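Local coordinates for protein choline dehydrogenase and related flavoproteins (Aspergillus oryzae, PDB 3Q9T) that oxidises formate as a formate oxidase of the glucose-methanol-choline oxidoreductase family, carrying 8-formyl-FAD as its cofactor, at residues W101-K106 against I188-M193; T108-W112 against I546-D551; F312-D318 against T413-V419; G321-L327 against V397-G401. All coordinates share one frame; numbering follows the deposited sequence. Where two conformers were deposited one is given.

Interaction 1: W101-K106 against I188-M193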
loop_
_atom_site.group_PDB
_atom_site.type_symbol
_atom_site.label_atom_id
_atom_site.label_comp_id
_atom_site.label_asym_id
_atom_site.label_seq_id
_atom_site.Cartn_x
_atom_site.Cartn_y
_atom_site.Cartn_z
ATOM N N TRP A 101 -15.879 8.149 -24.936
ATOM C CA TRP A 101 -15.244 8.934 -25.982
ATOM C C TRP A 101 -15.661 10.369 -25.793
ATOM O O TRP A 101 -16.801 10.734 -26.099
ATOM C CB TRP A 101 -15.693 8.437 -27.343
ATOM C CG TRP A 101 -15.097 9.163 -28.518
ATOM C CD1 TRP A 101 -15.619 10.245 -29.156
ATOM C CD2 TRP A 101 -13.890 8.822 -29.225
ATOM N NE1 TRP A 101 -14.812 10.608 -30.210
ATOM C CE2 TRP A 101 -13.745 9.751 -30.275
ATOM C CE3 TRP A 101 -12.917 7.828 -29.063
ATOM C CZ2 TRP A 101 -12.670 9.721 -31.157
ATOM C CZ3 TRP A 101 -11.850 7.796 -29.938
ATOM C CH2 TRP A 101 -11.731 8.738 -30.975
ATOM N N VAL A 102 -14.724 11.175 -25.299
ATOM C CA VAL A 102 -15.008 12.529 -24.874
ATOM C C VAL A 102 -13.703 13.328 -24.954
ATOM O O VAL A 102 -12.682 12.887 -24.457
ATOM C CB VAL A 102 -15.624 12.521 -23.444
ATOM C CG1 VAL A 102 -14.730 11.727 -22.481
ATOM C CG2 VAL A 102 -15.873 13.932 -22.932
ATOM N N PRO A 103 -13.722 14.482 -25.641
ATOM C CA PRO A 103 -12.472 15.201 -25.905
ATOM C C PRO A 103 -11.944 16.025 -24.738
ATOM O O PRO A 103 -10.744 15.951 -24.458
ATOM C CB PRO A 103 -12.853 16.145 -27.053
ATOM C CG PRO A 103 -14.307 16.422 -26.819
ATOM C CD PRO A 103 -14.870 15.096 -26.333
ATOM N N GLY A 104 -12.806 16.813 -24.094
ATOM C CA GLY A 104 -12.359 17.747 -23.084
ATOM C C GLY A 104 -12.690 19.203 -23.389
ATOM O O GLY A 104 -13.315 19.520 -24.397
ATOM N N HIS A 105 -12.240 20.097 -22.519
ATOM C CA HIS A 105 -12.697 21.472 -22.534
ATOM C C HIS A 105 -11.754 22.331 -23.368
ATOM O O HIS A 105 -10.546 22.197 -23.277
ATOM C CB HIS A 105 -12.803 21.992 -21.102
ATOM C CG HIS A 105 -13.566 23.271 -20.969
ATOM N ND1 HIS A 105 -12.998 24.504 -21.202
ATOM C CD2 HIS A 105 -14.851 23.510 -20.602
ATOM C CE1 HIS A 105 -13.900 25.449 -20.988
ATOM N NE2 HIS A 105 -15.032 24.872 -20.624
ATOM N N LYS A 106 -12.329 23.186 -24.203
ATOM C CA LYS A 106 -11.566 24.069 -25.079
ATOM C C LYS A 106 -10.510 24.906 -24.342
ATOM O O LYS A 106 -9.389 25.055 -24.810
ATOM C CB LYS A 106 -12.532 24.987 -25.849
ATOM C CG LYS A 106 -11.879 26.197 -26.544
ATOM C CD LYS A 106 -12.919 26.940 -27.409
ATOM C CE LYS A 106 -12.561 28.407 -27.609
ATOM N NZ LYS A 106 -11.193 28.621 -28.151
ATOM N N ILE A 188 -21.046 18.013 -26.078
ATOM C CA ILE A 188 -19.838 18.269 -25.295
ATOM C C ILE A 188 -18.587 18.132 -26.182
ATOM O O ILE A 188 -17.508 17.757 -25.715
ATOM C CB ILE A 188 -19.764 17.310 -24.080
ATOM C CG1 ILE A 188 -19.764 15.849 -24.548
ATOM C CG2 ILE A 188 -20.966 17.527 -23.168
ATOM C CD1 ILE A 188 -19.405 14.864 -23.467
ATOM N N TYR A 189 -18.732 18.448 -27.467
ATOM C CA TYR A 189 -17.664 18.182 -28.430
ATOM C C TYR A 189 -17.091 19.447 -29.061
ATOM O O TYR A 189 -16.156 19.364 -29.852
ATOM C CB TYR A 189 -18.141 17.174 -29.480
ATOM C CG TYR A 189 -18.734 15.967 -28.809
ATOM C CD1 TYR A 189 -17.919 14.946 -28.339
ATOM C CD2 TYR A 189 -20.093 15.885 -28.560
ATOM C CE1 TYR A 189 -18.447 13.850 -27.666
ATOM C CE2 TYR A 189 -20.638 14.789 -27.893
ATOM C CZ TYR A 189 -19.801 13.773 -27.442
ATOM O OH TYR A 189 -20.321 12.685 -26.770
ATOM N N ASP A 190 -17.624 20.608 -28.682
ATOM C CA ASP A 190 -17.115 21.880 -29.179
ATOM C C ASP A 190 -16.470 22.758 -28.120
ATOM O O ASP A 190 -16.432 23.984 -28.268
ATOM C CB ASP A 190 -18.218 22.669 -29.883
ATOM C CG ASP A 190 -18.591 22.065 -31.204
ATOM O OD1 ASP A 190 -17.667 21.701 -31.969
ATOM O OD2 ASP A 190 -19.801 21.928 -31.469
ATOM N N GLY A 191 -15.978 22.138 -27.052
ATOM C CA GLY A 191 -15.235 22.859 -26.033
ATOM C C GLY A 191 -15.991 23.185 -24.764
ATOM O O GLY A 191 -15.398 23.649 -23.786
ATOM N N GLU A 192 -17.301 22.965 -24.787
ATOM C CA GLU A 192 -18.155 23.219 -23.640
ATOM C C GLU A 192 -18.603 21.873 -23.146
ATOM O O GLU A 192 -18.914 20.994 -23.953
ATOM C CB GLU A 192 -19.409 24.004 -24.048
ATOM C CG GLU A 192 -19.142 25.245 -24.848
ATOM C CD GLU A 192 -19.174 26.484 -23.994
ATOM O OE1 GLU A 192 -19.867 27.447 -24.391
ATOM O OE2 GLU A 192 -18.508 26.489 -22.930
ATOM N N MET A 193 -18.675 21.706 -21.832
ATOM C CA MET A 193 -19.092 20.410 -21.305
ATOM C C MET A 193 -19.874 20.448 -19.985
ATOM O O MET A 193 -20.004 19.427 -19.321
ATOM C CB MET A 193 -17.888 19.462 -21.211
ATOM C CG MET A 193 -16.647 20.070 -20.546
ATOM S SD MET A 193 -15.155 19.070 -20.848
ATOM C CE MET A 193 -15.734 17.462 -20.310
HETATM O O HOH W 1 -19.022 11.130 -24.714
HETATM O O HOH W 2 -15.644 17.472 -23.733
HETATM O O HOH W 3 -15.679 19.547 -26.191
#

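Interaction 2: T108-W112 against I546-D551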
loop_
_atom_site.group_PDB
_atom_site.type_symbol
_atom_site.label_atom_id
_atom_site.label_comp_id
_atom_site.label_asym_id
_atom_site.label_seq_id
_atom_site.Cartn_x
_atom_site.Cartn_y
_atom_site.Cartn_z
ATOM N N THR A 108 -8.831 24.237 -21.857
ATOM C CA THR A 108 -7.713 23.425 -21.409
ATOM C C THR A 108 -6.754 23.153 -22.559
ATOM O O THR A 108 -5.532 23.282 -22.420
ATOM C CB THR A 108 -8.198 22.122 -20.769
ATOM O OG1 THR A 108 -8.865 22.432 -19.536
ATOM C CG2 THR A 108 -7.023 21.195 -20.488
ATOM N N PHE A 109 -7.308 22.803 -23.710
ATOM C CA PHE A 109 -6.481 22.527 -24.871
ATOM C C PHE A 109 -5.816 23.813 -25.361
ATOM O O PHE A 109 -4.687 23.793 -25.834
ATOM C CB PHE A 109 -7.317 21.906 -25.977
ATOM C CG PHE A 109 -7.577 20.433 -25.797
ATOM C CD1 PHE A 109 -6.657 19.490 -26.243
ATOM C CD2 PHE A 109 -8.758 19.992 -25.223
ATOM C CE1 PHE A 109 -6.908 18.121 -26.108
ATOM C CE2 PHE A 109 -9.024 18.644 -25.089
ATOM C CZ PHE A 109 -8.090 17.701 -25.524
ATOM N N ASP A 110 -6.513 24.933 -25.228
ATOM C CA ASP A 110 -5.926 26.205 -25.583
ATOM C C ASP A 110 -4.649 26.457 -24.800
ATOM O O ASP A 110 -3.743 27.107 -25.301
ATOM C CB ASP A 110 -6.916 27.358 -25.370
ATOM C CG ASP A 110 -7.858 27.543 -26.546
ATOM O OD1 ASP A 110 -7.595 26.965 -27.631
ATOM O OD2 ASP A 110 -8.854 28.281 -26.388
ATOM N N GLN A 111 -4.569 25.949 -23.571
ATOM C CA GLN A 111 -3.381 26.166 -22.748
ATOM C C GLN A 111 -2.216 25.279 -23.186
ATOM O O GLN A 111 -1.095 25.469 -22.748
ATOM C CB GLN A 111 -3.684 25.973 -21.262
ATOM C CG GLN A 111 -4.834 26.817 -20.753
ATOM C CD GLN A 111 -4.672 28.284 -21.081
ATOM O OE1 GLN A 111 -3.819 28.964 -20.512
ATOM N NE2 GLN A 111 -5.494 28.784 -22.003
ATOM N N TRP A 112 -2.482 24.312 -24.057
ATOM C CA TRP A 112 -1.377 23.546 -24.628
ATOM C C TRP A 112 -0.450 24.480 -25.417
ATOM O O TRP A 112 0.713 24.158 -25.664
ATOM C CB TRP A 112 -1.871 22.425 -25.532
ATOM C CG TRP A 112 -2.556 21.274 -24.826
ATOM C CD1 TRP A 112 -3.190 21.304 -23.622
ATOM C CD2 TRP A 112 -2.667 19.925 -25.303
ATOM N NE1 TRP A 112 -3.687 20.059 -23.315
ATOM C CE2 TRP A 112 -3.383 19.197 -24.335
ATOM C CE3 TRP A 112 -2.218 19.263 -26.452
ATOM C CZ2 TRP A 112 -3.671 17.840 -24.479
ATOM C CZ3 TRP A 112 -2.509 17.915 -26.601
ATOM C CH2 TRP A 112 -3.227 17.217 -25.616
ATOM N N ILE A 546 1.143 14.297 -23.912
ATOM C CA ILE A 546 0.124 15.227 -23.400
ATOM C C ILE A 546 0.619 16.143 -22.280
ATOM O O ILE A 546 1.000 15.676 -21.209
ATOM C CB ILE A 546 -1.124 14.448 -22.950
ATOM C CG1 ILE A 546 -1.731 13.727 -24.159
ATOM C CG2 ILE A 546 -2.145 15.367 -22.307
ATOM C CD1 ILE A 546 -2.834 12.700 -23.800
ATOM N N PRO A 547 0.630 17.459 -22.538
ATOM C CA PRO A 547 1.238 18.439 -21.624
ATOM C C PRO A 547 0.309 18.969 -20.506
ATOM O O PRO A 547 0.801 19.475 -19.505
ATOM C CB PRO A 547 1.638 19.578 -22.564
ATOM C CG PRO A 547 0.591 19.525 -23.639
ATOM C CD PRO A 547 0.192 18.075 -23.807
ATOM N N ILE A 548 -1.000 18.881 -20.696
ATOM C CA ILE A 548 -1.983 19.257 -19.677
ATOM C C ILE A 548 -3.147 18.278 -19.801
ATOM O O ILE A 548 -3.784 18.201 -20.852
ATOM C CB ILE A 548 -2.539 20.664 -19.907
ATOM C CG1 ILE A 548 -1.420 21.697 -19.940
ATOM C CG2 ILE A 548 -3.541 21.027 -18.807
ATOM C CD1 ILE A 548 -1.923 23.106 -20.155
ATOM N N ILE A 549 -3.416 17.513 -18.751
ATOM C CA ILE A 549 -4.380 16.406 -18.870
ATOM C C ILE A 549 -5.800 16.918 -19.162
ATOM O O ILE A 549 -6.270 17.849 -18.526
ATOM C CB ILE A 549 -4.376 15.517 -17.598
ATOM C CG1 ILE A 549 -5.143 14.211 -17.846
ATOM C CG2 ILE A 549 -4.937 16.303 -16.403
ATOM C CD1 ILE A 549 -5.195 13.264 -16.602
ATOM N N PRO A 550 -6.470 16.332 -20.164
ATOM C CA PRO A 550 -7.835 16.763 -20.511
ATOM C C PRO A 550 -8.820 16.607 -19.344
ATOM O O PRO A 550 -8.513 15.911 -18.371
ATOM C CB PRO A 550 -8.214 15.829 -21.673
ATOM C CG PRO A 550 -6.888 15.450 -22.297
ATOM C CD PRO A 550 -5.890 15.413 -21.165
ATOM N N ASP A 551 -9.997 17.223 -19.458
ATOM C CA ASP A 551 -10.932 17.331 -18.326
ATOM C C ASP A 551 -11.899 16.135 -18.245
ATOM O O ASP A 551 -13.069 16.284 -17.895
ATOM C CB ASP A 551 -11.718 18.643 -18.433
ATOM C CG ASP A 551 -10.861 19.790 -18.965
ATOM O OD1 ASP A 551 -10.392 20.630 -18.165
ATOM O OD2 ASP A 551 -10.626 19.837 -20.187
#

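Interaction 3: F312-D318 against T413-V419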
loop_
_atom_site.group_PDB
_atom_site.type_symbol
_atom_site.label_atom_id
_atom_site.label_comp_id
_atom_site.label_asym_id
_atom_site.label_seq_id
_atom_site.Cartn_x
_atom_site.Cartn_y
_atom_site.Cartn_z
ATOM N N PHE A 312 -17.583 5.007 -5.361
ATOM C CA PHE A 312 -18.369 4.490 -4.258
ATOM C C PHE A 312 -19.601 3.758 -4.779
ATOM O O PHE A 312 -20.154 4.115 -5.823
ATOM C CB PHE A 312 -18.737 5.614 -3.276
ATOM C CG PHE A 312 -19.732 6.602 -3.806
ATOM C CD1 PHE A 312 -21.090 6.324 -3.778
ATOM C CD2 PHE A 312 -19.313 7.831 -4.308
ATOM C CE1 PHE A 312 -22.013 7.255 -4.251
ATOM C CE2 PHE A 312 -20.232 8.759 -4.780
ATOM C CZ PHE A 312 -21.590 8.468 -4.746
ATOM N N VAL A 313 -20.008 2.721 -4.059
ATOM C CA VAL A 313 -21.140 1.891 -4.477
ATOM C C VAL A 313 -22.392 2.099 -3.611
ATOM O O VAL A 313 -22.317 2.133 -2.383
ATOM C CB VAL A 313 -20.778 0.403 -4.434
ATOM C CG1 VAL A 313 -22.040 -0.468 -4.595
ATOM C CG2 VAL A 313 -19.724 0.073 -5.503
ATOM N N LEU A 314 -23.541 2.246 -4.264
ATOM C CA LEU A 314 -24.816 2.192 -3.575
ATOM C C LEU A 314 -25.586 0.939 -3.973
ATOM O O LEU A 314 -25.661 0.591 -5.145
ATOM C CB LEU A 314 -25.673 3.413 -3.911
ATOM C CG LEU A 314 -25.062 4.773 -3.614
ATOM C CD1 LEU A 314 -26.077 5.877 -3.953
ATOM C CD2 LEU A 314 -24.644 4.814 -2.150
ATOM N N ARG A 315 -26.183 0.274 -2.993
ATOM C CA ARG A 315 -27.161 -0.746 -3.298
ATOM C C ARG A 315 -28.444 -0.020 -3.673
ATOM O O ARG A 315 -28.849 0.946 -3.033
ATOM C CB ARG A 315 -27.381 -1.693 -2.125
ATOM C CG ARG A 315 -28.466 -2.723 -2.383
ATOM C CD ARG A 315 -28.522 -3.740 -1.266
ATOM N NE ARG A 315 -29.502 -4.786 -1.531
ATOM C CZ ARG A 315 -29.239 -6.085 -1.456
ATOM N NH1 ARG A 315 -28.018 -6.491 -1.139
ATOM N NH2 ARG A 315 -30.190 -6.981 -1.708
ATOM N N VAL A 316 -29.075 -0.485 -4.734
ATOM C CA VAL A 316 -30.140 0.266 -5.344
ATOM C C VAL A 316 -31.284 -0.727 -5.484
ATOM O O VAL A 316 -31.051 -1.922 -5.362
ATOM C CB VAL A 316 -29.630 0.835 -6.679
ATOM C CG1 VAL A 316 -30.117 0.014 -7.844
ATOM C CG2 VAL A 316 -29.979 2.294 -6.797
ATOM N N LYS A 317 -32.514 -0.254 -5.673
ATOM C CA LYS A 317 -33.660 -1.162 -5.744
ATOM C C LYS A 317 -33.560 -2.177 -6.881
ATOM O O LYS A 317 -33.020 -1.878 -7.955
ATOM C CB LYS A 317 -34.957 -0.382 -5.879
ATOM C CG LYS A 317 -35.347 0.352 -4.622
ATOM C CD LYS A 317 -36.801 0.824 -4.702
ATOM C CE LYS A 317 -37.175 1.633 -3.467
ATOM N NZ LYS A 317 -36.398 1.179 -2.269
ATOM N N ASP A 318 -34.093 -3.372 -6.652
ATOM C CA ASP A 318 -34.069 -4.405 -7.681
ATOM C C ASP A 318 -34.522 -3.830 -9.024
ATOM O O ASP A 318 -35.533 -3.127 -9.088
ATOM C CB ASP A 318 -34.966 -5.589 -7.305
ATOM C CG ASP A 318 -34.336 -6.504 -6.260
ATOM O OD1 ASP A 318 -33.154 -6.292 -5.884
ATOM O OD2 ASP A 318 -35.031 -7.455 -5.830
ATOM N N THR A 413 -25.569 -10.369 -3.328
ATOM C CA THR A 413 -26.959 -10.090 -3.694
ATOM C C THR A 413 -27.178 -8.614 -4.022
ATOM O O THR A 413 -26.334 -7.768 -3.728
ATOM C CB THR A 413 -27.896 -10.364 -2.511
ATOM O OG1 THR A 413 -27.707 -9.343 -1.518
ATOM C CG2 THR A 413 -27.621 -11.736 -1.891
ATOM N N GLY A 414 -28.336 -8.301 -4.594
ATOM C CA GLY A 414 -28.729 -6.917 -4.807
ATOM C C GLY A 414 -28.192 -6.297 -6.087
ATOM O O GLY A 414 -27.177 -6.721 -6.629
ATOM N N ASP A 415 -28.886 -5.288 -6.580
ATOM C CA ASP A 415 -28.380 -4.535 -7.711
ATOM C C ASP A 415 -27.629 -3.311 -7.157
ATOM O O ASP A 415 -27.912 -2.844 -6.057
ATOM C CB ASP A 415 -29.520 -4.131 -8.651
ATOM C CG ASP A 415 -30.109 -5.324 -9.407
ATOM O OD1 ASP A 415 -29.353 -6.241 -9.788
ATOM O OD2 ASP A 415 -31.337 -5.346 -9.629
ATOM N N HIS A 416 -26.649 -2.821 -7.894
ATOM C CA HIS A 416 -25.868 -1.700 -7.394
ATOM C C HIS A 416 -25.651 -0.620 -8.436
ATOM O O HIS A 416 -25.830 -0.843 -9.629
ATOM C CB HIS A 416 -24.531 -2.210 -6.874
ATOM C CG HIS A 416 -24.675 -3.227 -5.786
ATOM N ND1 HIS A 416 -25.008 -4.542 -6.040
ATOM C CD2 HIS A 416 -24.582 -3.112 -4.439
ATOM C CE1 HIS A 416 -25.090 -5.198 -4.895
ATOM N NE2 HIS A 416 -24.834 -4.355 -3.910
ATOM N N LEU A 417 -25.286 0.562 -7.962
ATOM C CA LEU A 417 -24.762 1.611 -8.814
ATOM C C LEU A 417 -23.321 1.861 -8.363
ATOM O O LEU A 417 -23.044 1.914 -7.170
ATOM C CB LEU A 417 -25.607 2.875 -8.663
ATOM C CG LEU A 417 -24.998 4.209 -9.113
ATOM C CD1 LEU A 417 -24.903 4.306 -10.628
ATOM C CD2 LEU A 417 -25.815 5.362 -8.564
ATOM N N THR A 418 -22.398 1.993 -9.306
ATOM C CA THR A 418 -21.034 2.386 -8.965
ATOM C C THR A 418 -20.762 3.793 -9.501
ATOM O O THR A 418 -20.694 3.996 -10.713
ATOM C CB THR A 418 -19.983 1.408 -9.540
ATOM O OG1 THR A 418 -20.253 0.073 -9.090
ATOM C CG2 THR A 418 -18.568 1.817 -9.107
ATOM N N VAL A 419 -20.630 4.763 -8.600
ATOM C CA VAL A 419 -20.371 6.143 -8.996
ATOM C C VAL A 419 -18.875 6.402 -8.965
ATOM O O VAL A 419 -18.235 6.281 -7.918
ATOM C CB VAL A 419 -21.041 7.166 -8.037
ATOM C CG1 VAL A 419 -20.671 8.586 -8.431
ATOM C CG2 VAL A 419 -22.540 6.995 -8.022
HETATM O O HOH W 4 -31.177 -4.475 -5.095
#

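Interaction 4: G321-L327 against V397-G401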
loop_
_atom_site.group_PDB
_atom_site.type_symbol
_atom_site.label_atom_id
_atom_site.label_comp_id
_atom_site.label_asym_id
_atom_site.label_seq_id
_atom_site.Cartn_x
_atom_site.Cartn_y
_atom_site.Cartn_z
ATOM N N GLY A 321 -30.114 -1.763 -11.540
ATOM C CA GLY A 321 -28.735 -1.990 -11.910
ATOM C C GLY A 321 -28.688 -3.326 -12.613
ATOM O O GLY A 321 -29.671 -4.043 -12.609
ATOM N N MET A 322 -27.550 -3.667 -13.198
ATOM C CA MET A 322 -27.454 -4.836 -14.054
ATOM C C MET A 322 -26.841 -6.065 -13.393
ATOM O O MET A 322 -26.632 -7.090 -14.050
ATOM C CB MET A 322 -26.671 -4.455 -15.306
ATOM C CG MET A 322 -27.379 -3.386 -16.133
ATOM S SD MET A 322 -28.943 -4.009 -16.763
ATOM C CE MET A 322 -28.401 -5.488 -17.643
ATOM N N ASP A 323 -26.552 -5.966 -12.098
ATOM C CA ASP A 323 -25.886 -7.046 -11.376
ATOM C C ASP A 323 -26.540 -8.410 -11.597
ATOM O O ASP A 323 -25.856 -9.418 -11.818
ATOM C CB ASP A 323 -25.840 -6.740 -9.874
ATOM C CG ASP A 323 -25.232 -5.375 -9.574
ATOM O OD1 ASP A 323 -25.706 -4.361 -10.138
ATOM O OD2 ASP A 323 -24.274 -5.321 -8.774
ATOM N N ASP A 324 -27.865 -8.448 -11.525
ATOM C CA ASP A 324 -28.573 -9.728 -11.560
ATOM C C ASP A 324 -28.591 -10.343 -12.959
ATOM O O ASP A 324 -28.893 -11.519 -13.126
ATOM C CB ASP A 324 -29.997 -9.583 -11.030
ATOM C CG ASP A 324 -30.457 -10.817 -10.267
ATOM O OD1 ASP A 324 -29.687 -11.310 -9.407
ATOM O OD2 ASP A 324 -31.579 -11.305 -10.538
ATOM N N VAL A 325 -28.260 -9.534 -13.957
ATOM C CA VAL A 325 -28.266 -9.992 -15.330
ATOM C C VAL A 325 -26.860 -10.344 -15.795
ATOM O O VAL A 325 -26.647 -11.385 -16.411
ATOM C CB VAL A 325 -28.843 -8.927 -16.266
ATOM C CG1 VAL A 325 -28.880 -9.459 -17.689
ATOM C CG2 VAL A 325 -30.237 -8.481 -15.788
ATOM N N LEU A 326 -25.896 -9.485 -15.482
ATOM C CA LEU A 326 -24.554 -9.651 -16.019
ATOM C C LEU A 326 -23.550 -10.269 -15.047
ATOM O O LEU A 326 -22.667 -11.031 -15.458
ATOM C CB LEU A 326 -24.037 -8.320 -16.558
ATOM C CG LEU A 326 -24.832 -7.805 -17.760
ATOM C CD1 LEU A 326 -24.437 -6.366 -18.113
ATOM C CD2 LEU A 326 -24.636 -8.740 -18.943
ATOM N N LEU A 327 -23.694 -9.961 -13.765
ATOM C CA LEU A 327 -22.673 -10.320 -12.788
ATOM C C LEU A 327 -22.839 -11.706 -12.187
ATOM O O LEU A 327 -21.852 -12.379 -11.902
ATOM C CB LEU A 327 -22.630 -9.299 -11.651
ATOM C CG LEU A 327 -21.457 -8.319 -11.589
ATOM C CD1 LEU A 327 -21.417 -7.702 -10.193
ATOM C CD2 LEU A 327 -20.132 -9.015 -11.917
ATOM N N VAL A 397 -22.004 4.203 -13.306
ATOM C CA VAL A 397 -21.950 2.847 -13.845
ATOM C C VAL A 397 -23.108 2.071 -13.239
ATOM O O VAL A 397 -23.263 2.040 -12.023
ATOM C CB VAL A 397 -20.615 2.160 -13.499
ATOM C CG1 VAL A 397 -20.545 0.778 -14.100
ATOM C CG2 VAL A 397 -19.457 3.005 -13.982
ATOM N N CYS A 398 -23.935 1.465 -14.084
ATOM C CA CYS A 398 -25.175 0.853 -13.604
ATOM C C CYS A 398 -25.022 -0.596 -13.190
ATOM O O CYS A 398 -25.841 -1.438 -13.557
ATOM C CB CYS A 398 -26.314 0.996 -14.634
ATOM S SG CYS A 398 -25.943 0.350 -16.261
ATOM N N MET A 399 -23.973 -0.884 -12.424
ATOM C CA MET A 399 -23.856 -2.159 -11.715
ATOM C C MET A 399 -22.627 -2.099 -10.818
ATOM O O MET A 399 -21.846 -1.151 -10.904
ATOM C CB MET A 399 -23.798 -3.356 -12.681
ATOM C CG MET A 399 -22.427 -3.730 -13.201
ATOM S SD MET A 399 -22.396 -5.264 -14.187
ATOM C CE MET A 399 -23.682 -6.188 -13.430
ATOM N N PHE A 400 -22.458 -3.080 -9.940
ATOM C CA PHE A 400 -21.231 -3.126 -9.158
ATOM C C PHE A 400 -20.055 -3.295 -10.109
ATOM O O PHE A 400 -20.078 -4.183 -10.954
ATOM C CB PHE A 400 -21.234 -4.282 -8.163
ATOM C CG PHE A 400 -20.024 -4.300 -7.271
ATOM C CD1 PHE A 400 -20.005 -3.571 -6.097
ATOM C CD2 PHE A 400 -18.901 -5.024 -7.618
ATOM C CE1 PHE A 400 -18.902 -3.580 -5.261
ATOM C CE2 PHE A 400 -17.778 -5.043 -6.779
ATOM C CZ PHE A 400 -17.784 -4.315 -5.601
ATOM N N GLY A 401 -19.034 -2.450 -9.972
ATOM C CA GLY A 401 -17.871 -2.525 -10.841
ATOM C C GLY A 401 -16.575 -2.864 -10.116
ATOM O O GLY A 401 -16.020 -2.024 -9.396
#

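Interaction 1: W101-K106 against I188-M193
Lys106 N donates to Gly191 O at 3.1 Å, meeting a lone pair in the carbonyl plane with an N-H...O angle of 163°. That same Gly191 O lies over the centre of the His105 ring, while Met193 CG comes up to the ring edge. His105 reaches this place with CG anti to its backbone N (chi1 -166°), and ND1 turns on to cap Ala107 N at the start of helix 106-110. Packing is tight beside the backbone bond: Lys106 CB is 3.4 Å from Gly191 CA. Met193 SD touches the backbone at Gly104-His105, 3.5 Å from His105 N. Farther back, the side chains of Pro103 and Tyr189 cross at about a right angle, and Val102 CG2 meets Ile188 CD1 at 3.7 Å. Three waters bridge the two loops. One joins Trp101 O to Tyr189 OH; a second accepts from Gly104 N beside Ile188 O; a third accepts from Gly191 N and lies within bonding distance of Ile188 O and Gly104 O. Outside the pair, Pro103 rests on helix 122-131, and the Val102 side chain is about 5 Å from the bound flavin cofactor. Between the loops, then, water supplements one direct hydrogen bond, serving Trp101 O, Gly104 N, Gly191 N and Ile188 O.

Interaction 2: T108-W112 against I546-D551
Pro547 CD sits over one face of the Trp112 indole in a CH-pi contact, 3.6 Å from the centroid of the six-membered ring and 6° off its normal. Phe109 CD1, from the same segment as Trp112, lies over the opposite face toward its rim. Apolar contacts continue where helix 106-110 and the turn after it pack on the loop between strand 538-540 and helix 555-572: Ile546 CG2 reaches Trp112 CZ2 at 3.6 Å, and Phe109 CZ meets Pro550 CG at 4.1 Å. A chi1 of -68° turns the Thr108 methyl to Ile548 CG2 and its hydroxyl to Asp551. Two polar contacts remain. Trp112 NE1 donates to Ile548 O at 3.1 Å, but the bond is bent to 131° and weak. Thr108 OG1 lies 2.7 Å from Asp551 OD1; with Gln389 OE1 also close, which acceptor takes its proton is unsettled. Asp551 OD1 forms a salt bridge to Arg425, and OD2 accepts from His105 N. These partners are consistent with an ionised Asp551 at the polar end of a mostly apolar contact.

Interaction 3: F312-D318 against T413-V419
Phe312 carries its CG between the backbone N and carbonyl carbon (chi1 70°), which brings the ring toward the neighbouring strand, beside Val419, until Val419 CB lies over one face, 3.8 Å from the centroid. Arg315 uses another rotamer: CG anti to the backbone N (chi1 176°) and an extended chain send the guanidinium along to Thr413, where Arg315 NH1 donates to Thr413 OG1 at 2.9 Å, with the hydroxyl at the edge of the group. Gly414 CA lies against one guanidinium face, 3.4 Å from Arg315 NH2, an approach that suits a glycine. Between these ends the strands run antiparallel, their axes 151° apart. Phe312 with Val419 and Leu314 with Leu417 are hydrogen-bonded pairs; Leu417 N to Leu314 O is 2.8 Å. Val313 with Thr418 and Arg315 with His416 are non-hydrogen-bonded pairs, and Val313 CG1 touches His416 CD2 at 3.7 Å. Past the paired strands a water ties Val316 O and Asp318 OD1 to Asp415 N, while Asp415 OD2 accepts from Gly319 N. Helix 454-473 packs on the face that bears Phe312, Leu314, Leu417 and Val419. In the sheet, strand 481-485 pairs with 308-316, and strand 392-397 with 415-423.

Interaction 4: G321-L327 against V397-G401
A short helix, 323-327, and the residue pair leading into it dock on the loop that leaves strand 392-397, Met322 and Asp323 gripping the backbone of Cys398 and Phe400. Cys398 is the centre of an inverse gamma turn; its carbonyl O accepts from Met322 N at 2.8 Å with an N-H...O angle of 144°. Next along, Asp323 CG stands anti to its carbonyl carbon (chi1 -53°), which sends the carboxylate toward Phe400 N: Asp323 OD2 is met on its syn side at 3.1 Å, the donor 35° out of the carboxylate plane, while the bond to OD1 is weak. Asp323 OD1 also accepts from His416 N, so one carboxylate bonds both the loop and strand 415-423. Apolar groups flank the polar pair. Met322 CG rests 4.0 Å from Cys398 SG, and Leu327 CD1 reaches Phe400 CB at 4.0 Å. The modelled Met399 methyl is too close to Asp323 CA for its exact place to be trusted. Two backbone amides from different chain segments therefore find a buried acceptor in Asp323, which would probably favour its negative form.

The four contacts form two clusters, their centres 28 Å or more apart. Interactions 1 and 2 touch, 12 Å between centres: His105 N is 2.8 Å from Asp551 OD2, and Pro103 O packs on Phe109 CE2. Their segments alternate along the chain, and residues 101-106 and 108-112 bind 188-193 and 546-551 respectively. Interactions 3 and 4, centres 8 Å apart, meet where segment 397-401 lies against strand 415-423: Thr418 N is 2.9 Å from Val397 O and Thr418 OG1 is 2.7 Å from Met399 O. The flavin cofactor lies nearer the first cluster. The side chain of Ile546 is about 7 Å from the bound cofactor, whereas the side chain of Thr418 is about 13 Å from it.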